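Local structure of putative phage capsid protein (Corynebacterium diphtheriae NCTC 13129, 2R9I) at residues L6-A20 and I46-R60. The protein is of unproven function but probably forms part of a phage capsid, this piece being its helical N-terminal domain. Numbering follows the deposited sequence.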
# COMPACT_ATOMS: atom_id res chain seq x y z
N LEU A 6 6.49 11.85 3.45
CA LEU A 6 6.89 10.46 3.59
C LEU A 6 6.22 9.82 4.81
O LEU A 6 5.73 8.70 4.74
CB LEU A 6 8.41 10.34 3.70
CG LEU A 6 8.98 8.92 3.69
CD1 LEU A 6 8.52 8.16 2.46
CD2 LEU A 6 10.50 8.95 3.77
N LYS A 7 6.21 10.55 5.92
CA LYS A 7 5.71 10.02 7.19
C LYS A 7 4.23 9.66 7.03
O LYS A 7 3.75 8.70 7.63
CB LYS A 7 5.89 11.05 8.31
CG LYS A 7 7.36 11.34 8.70
CD LYS A 7 7.49 12.37 9.85
CE LYS A 7 8.98 12.62 10.17
NZ LYS A 7 9.18 13.61 11.25
N ASP A 8 3.53 10.45 6.21
CA ASP A 8 2.11 10.28 5.93
C ASP A 8 1.87 9.09 5.01
O ASP A 8 0.88 8.35 5.19
CB ASP A 8 1.53 11.54 5.27
CG ASP A 8 1.60 12.79 6.16
OD1 ASP A 8 0.98 12.80 7.25
OD2 ASP A 8 2.27 13.78 5.75
N LEU A 9 2.76 8.94 4.03
CA LEU A 9 2.72 7.83 3.10
C LEU A 9 2.88 6.49 3.82
O LEU A 9 2.24 5.52 3.46
CB LEU A 9 3.83 7.96 2.06
CG LEU A 9 3.53 8.72 0.77
CD1 LEU A 9 4.69 8.54 -0.16
CD2 LEU A 9 2.25 8.23 0.09
N LEU A 10 3.73 6.46 4.83
CA LEU A 10 3.97 5.25 5.58
C LEU A 10 2.76 4.93 6.46
O LEU A 10 2.36 3.76 6.53
CB LEU A 10 5.25 5.37 6.41
CG LEU A 10 6.57 5.50 5.62
CD1 LEU A 10 7.74 6.05 6.48
CD2 LEU A 10 6.95 4.18 4.98
N ALA A 11 2.16 5.95 7.09
CA ALA A 11 0.94 5.73 7.86
C ALA A 11 -0.19 5.23 6.95
O ALA A 11 -0.94 4.30 7.30
CB ALA A 11 0.52 7.00 8.60
N HIS A 12 -0.28 5.86 5.77
CA HIS A 12 -1.29 5.54 4.78
C HIS A 12 -1.16 4.10 4.32
O HIS A 12 -2.16 3.36 4.28
CB HIS A 12 -1.16 6.48 3.58
CG HIS A 12 -2.19 6.25 2.52
ND1 HIS A 12 -3.53 6.52 2.71
CD2 HIS A 12 -2.08 5.76 1.27
CE1 HIS A 12 -4.20 6.23 1.61
NE2 HIS A 12 -3.34 5.76 0.72
N ARG A 13 0.07 3.70 3.99
CA ARG A 13 0.34 2.30 3.61
C ARG A 13 -0.12 1.33 4.69
O ARG A 13 -0.78 0.34 4.42
CB ARG A 13 1.83 2.09 3.35
CG ARG A 13 2.13 0.88 2.48
CD ARG A 13 2.48 -0.34 3.32
NE ARG A 13 2.94 -1.40 2.43
CZ ARG A 13 3.02 -2.68 2.75
NH1 ARG A 13 3.43 -3.54 1.82
NH2 ARG A 13 2.70 -3.13 3.98
N GLU A 14 0.25 1.62 5.93
CA GLU A 14 -0.08 0.75 7.01
C GLU A 14 -1.60 0.69 7.25
O GLU A 14 -2.13 -0.39 7.54
CB GLU A 14 0.67 1.19 8.23
CG GLU A 14 0.27 0.47 9.48
CD GLU A 14 1.12 0.95 10.64
OE1 GLU A 14 1.96 1.88 10.44
OE2 GLU A 14 0.95 0.39 11.76
N ASN A 15 -2.30 1.82 7.09
CA ASN A 15 -3.80 1.84 7.12
C ASN A 15 -4.46 0.98 6.04
O ASN A 15 -5.43 0.28 6.28
CB ASN A 15 -4.35 3.26 7.05
CG ASN A 15 -4.02 4.07 8.29
OD1 ASN A 15 -3.98 3.53 9.39
ND2 ASN A 15 -3.77 5.35 8.13
N LEU A 16 -3.88 0.99 4.87
CA LEU A 16 -4.36 0.18 3.81
C LEU A 16 -4.15 -1.27 4.10
O LEU A 16 -4.95 -2.08 3.76
CB LEU A 16 -3.65 0.56 2.54
CG LEU A 16 -4.35 1.50 1.58
CD1 LEU A 16 -5.42 2.26 2.25
CD2 LEU A 16 -3.38 2.41 0.98
N MSE A 17 -3.05 -1.60 4.73
CA MSE A 17 -2.74 -2.98 5.01
C MSE A 17 -3.64 -3.44 6.09
O MSE A 17 -4.15 -4.52 6.06
CB MSE A 17 -1.32 -3.06 5.50
CG MSE A 17 -0.40 -3.56 4.49
SE MSE A 17 -0.76 -5.37 4.41
CE MSE A 17 0.23 -5.87 2.89
N ASP A 18 -3.82 -2.60 7.07
CA ASP A 18 -4.75 -2.86 8.19
C ASP A 18 -6.15 -3.13 7.63
O ASP A 18 -6.78 -4.14 7.98
CB ASP A 18 -4.74 -1.67 9.18
CG ASP A 18 -5.45 -1.97 10.53
OD1 ASP A 18 -4.78 -2.39 11.50
OD2 ASP A 18 -6.67 -1.74 10.65
N SER A 19 -6.62 -2.26 6.72
CA SER A 19 -7.99 -2.43 6.24
C SER A 19 -8.20 -3.61 5.29
O SER A 19 -9.31 -4.18 5.25
CB SER A 19 -8.59 -1.13 5.72
OG SER A 19 -7.95 -0.73 4.57
N ALA A 20 -7.15 -3.97 4.56
CA ALA A 20 -7.14 -5.19 3.74
C ALA A 20 -7.24 -6.42 4.64
O ALA A 20 -7.86 -7.43 4.27
CB ALA A 20 -5.88 -5.28 2.92
N ILE A 46 -8.01 -3.00 -2.58
CA ILE A 46 -7.22 -2.40 -1.53
C ILE A 46 -5.79 -2.84 -1.72
O ILE A 46 -4.90 -2.00 -1.72
CB ILE A 46 -7.73 -2.79 -0.15
CG1 ILE A 46 -9.14 -2.20 0.06
CG2 ILE A 46 -6.78 -2.30 0.91
CD1 ILE A 46 -9.78 -2.66 1.38
N ILE A 47 -5.56 -4.13 -1.96
CA ILE A 47 -4.15 -4.54 -2.15
C ILE A 47 -3.51 -3.83 -3.36
O ILE A 47 -2.34 -3.46 -3.34
CB ILE A 47 -3.85 -6.11 -2.12
CG1 ILE A 47 -3.76 -6.70 -3.51
CG2 ILE A 47 -4.78 -6.91 -1.15
CD1 ILE A 47 -2.37 -6.53 -4.09
N SER A 48 -4.28 -3.62 -4.41
CA SER A 48 -3.77 -2.88 -5.55
C SER A 48 -3.30 -1.48 -5.15
O SER A 48 -2.33 -0.94 -5.69
CB SER A 48 -4.85 -2.78 -6.61
OG SER A 48 -4.28 -2.32 -7.80
N GLU A 49 -3.98 -0.89 -4.18
CA GLU A 49 -3.60 0.44 -3.68
C GLU A 49 -2.38 0.41 -2.77
O GLU A 49 -1.57 1.36 -2.82
CB GLU A 49 -4.77 1.13 -2.97
CG GLU A 49 -5.88 1.60 -3.88
CD GLU A 49 -5.42 2.51 -5.02
OE1 GLU A 49 -4.29 3.10 -4.97
OE2 GLU A 49 -6.21 2.64 -6.00
N ILE A 50 -2.26 -0.63 -1.94
CA ILE A 50 -1.06 -0.88 -1.16
C ILE A 50 0.16 -0.95 -2.08
O ILE A 50 1.14 -0.24 -1.84
CB ILE A 50 -1.13 -2.19 -0.32
CG1 ILE A 50 -2.18 -2.07 0.79
CG2 ILE A 50 0.21 -2.50 0.31
CD1 ILE A 50 -2.80 -3.40 1.20
N GLU A 51 0.10 -1.76 -3.14
CA GLU A 51 1.24 -1.91 -4.06
C GLU A 51 1.66 -0.59 -4.64
O GLU A 51 2.85 -0.24 -4.70
CB GLU A 51 0.91 -2.86 -5.19
CG GLU A 51 0.93 -4.30 -4.79
CD GLU A 51 0.47 -5.22 -5.91
OE1 GLU A 51 0.04 -4.70 -6.97
OE2 GLU A 51 0.54 -6.46 -5.74
N SER A 52 0.65 0.17 -5.05
CA SER A 52 0.86 1.46 -5.65
C SER A 52 1.42 2.53 -4.66
O SER A 52 2.17 3.43 -5.04
CB SER A 52 -0.47 1.84 -6.28
OG SER A 52 -0.56 3.23 -6.36
N THR A 53 1.08 2.40 -3.37
CA THR A 53 1.62 3.27 -2.33
C THR A 53 3.04 2.86 -2.02
O THR A 53 3.90 3.71 -1.73
CB THR A 53 0.76 3.19 -1.05
OG1 THR A 53 -0.52 3.73 -1.35
CG2 THR A 53 1.38 3.95 0.14
N ASP A 54 3.31 1.57 -2.08
CA ASP A 54 4.66 1.09 -1.94
C ASP A 54 5.57 1.73 -2.98
O ASP A 54 6.70 2.08 -2.66
CB ASP A 54 4.71 -0.42 -2.05
CG ASP A 54 4.37 -1.09 -0.74
OD1 ASP A 54 4.40 -0.40 0.32
OD2 ASP A 54 4.07 -2.31 -0.76
N GLU A 55 5.08 1.87 -4.21
CA GLU A 55 5.86 2.56 -5.24
C GLU A 55 6.08 4.02 -4.89
O GLU A 55 7.20 4.53 -5.07
CB GLU A 55 5.19 2.46 -6.59
CG GLU A 55 5.17 1.04 -7.13
CD GLU A 55 4.28 0.91 -8.38
OE1 GLU A 55 3.22 1.62 -8.49
OE2 GLU A 55 4.63 0.09 -9.27
N ALA A 56 5.05 4.71 -4.39
CA ALA A 56 5.20 6.10 -3.99
C ALA A 56 6.30 6.23 -2.92
O ALA A 56 7.12 7.16 -2.95
CB ALA A 56 3.89 6.65 -3.50
N ILE A 57 6.34 5.28 -2.00
CA ILE A 57 7.31 5.28 -0.91
C ILE A 57 8.73 5.05 -1.45
O ILE A 57 9.68 5.73 -1.03
CB ILE A 57 6.95 4.22 0.14
CG1 ILE A 57 5.73 4.70 0.93
CG2 ILE A 57 8.10 3.93 1.08
CD1 ILE A 57 5.15 3.64 1.79
N ALA A 58 8.86 4.11 -2.37
CA ALA A 58 10.13 3.79 -3.01
C ALA A 58 10.64 5.01 -3.79
O ALA A 58 11.80 5.39 -3.67
CB ALA A 58 9.99 2.56 -3.91
N ALA A 59 9.75 5.64 -4.56
CA ALA A 59 10.06 6.86 -5.28
C ALA A 59 10.54 7.95 -4.33
O ALA A 59 11.57 8.57 -4.59
CB ALA A 59 8.88 7.33 -6.09
N ARG A 60 9.83 8.19 -3.23
CA ARG A 60 10.25 9.25 -2.31
C ARG A 60 11.58 8.94 -1.67
O ARG A 60 12.40 9.84 -1.55
CB ARG A 60 9.21 9.57 -1.22
CG ARG A 60 7.97 10.21 -1.76
CD ARG A 60 6.94 10.53 -0.68
NE ARG A 60 5.73 11.07 -1.29
CZ ARG A 60 5.56 12.35 -1.65
NH1 ARG A 60 4.43 12.74 -2.22
NH2 ARG A 60 6.53 13.25 -1.44
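Ile50 and Thr53 of helix 33-71 pack as knobs between Arg13, Leu16 and other side chains of helix 6-26, and the two helices run antiparallel at 159°, their segment axes approaching to 9.2 Å. Ile50 lies among Arg13, Leu16, Met17 and Ala20, CG1 going to Leu16 CB (3.5 Å) and CD1 reaching Met17 CA and Ala20 CB. Thr53 divides its work. Chi1 of -66° leaves CG2 anti to the backbone N, where the methyl packs on Arg13 CB at 3.7 Å, while OG1 gives a hydrogen bond to Glu49 O, a carbonyl that also accepts from Thr53 N on its opposite face. Leu9 extends this close-packed seam, its side chain seated among Thr53, Ala56, Ile57 and Arg60.

One margin is polar yet firmly held. Arg13, bent at chi2 (-96°), forms a side-on salt bridge with Asp54, NE donating to OD1 (2.8 Å) and NH1 to OD2 (2.9 Å), the latter in the guanidinium plane and nearly straight. Two bonds fix the guanidinium's rotation, and Ile50 CG2 lies over one face, offset toward the rim. Looser are Ser19 and the exposed Glu49, which make only slight contact. Knobs-into-holes packing of this kind typifies an antiparallel two-helix coiled coil, here a helical hairpin.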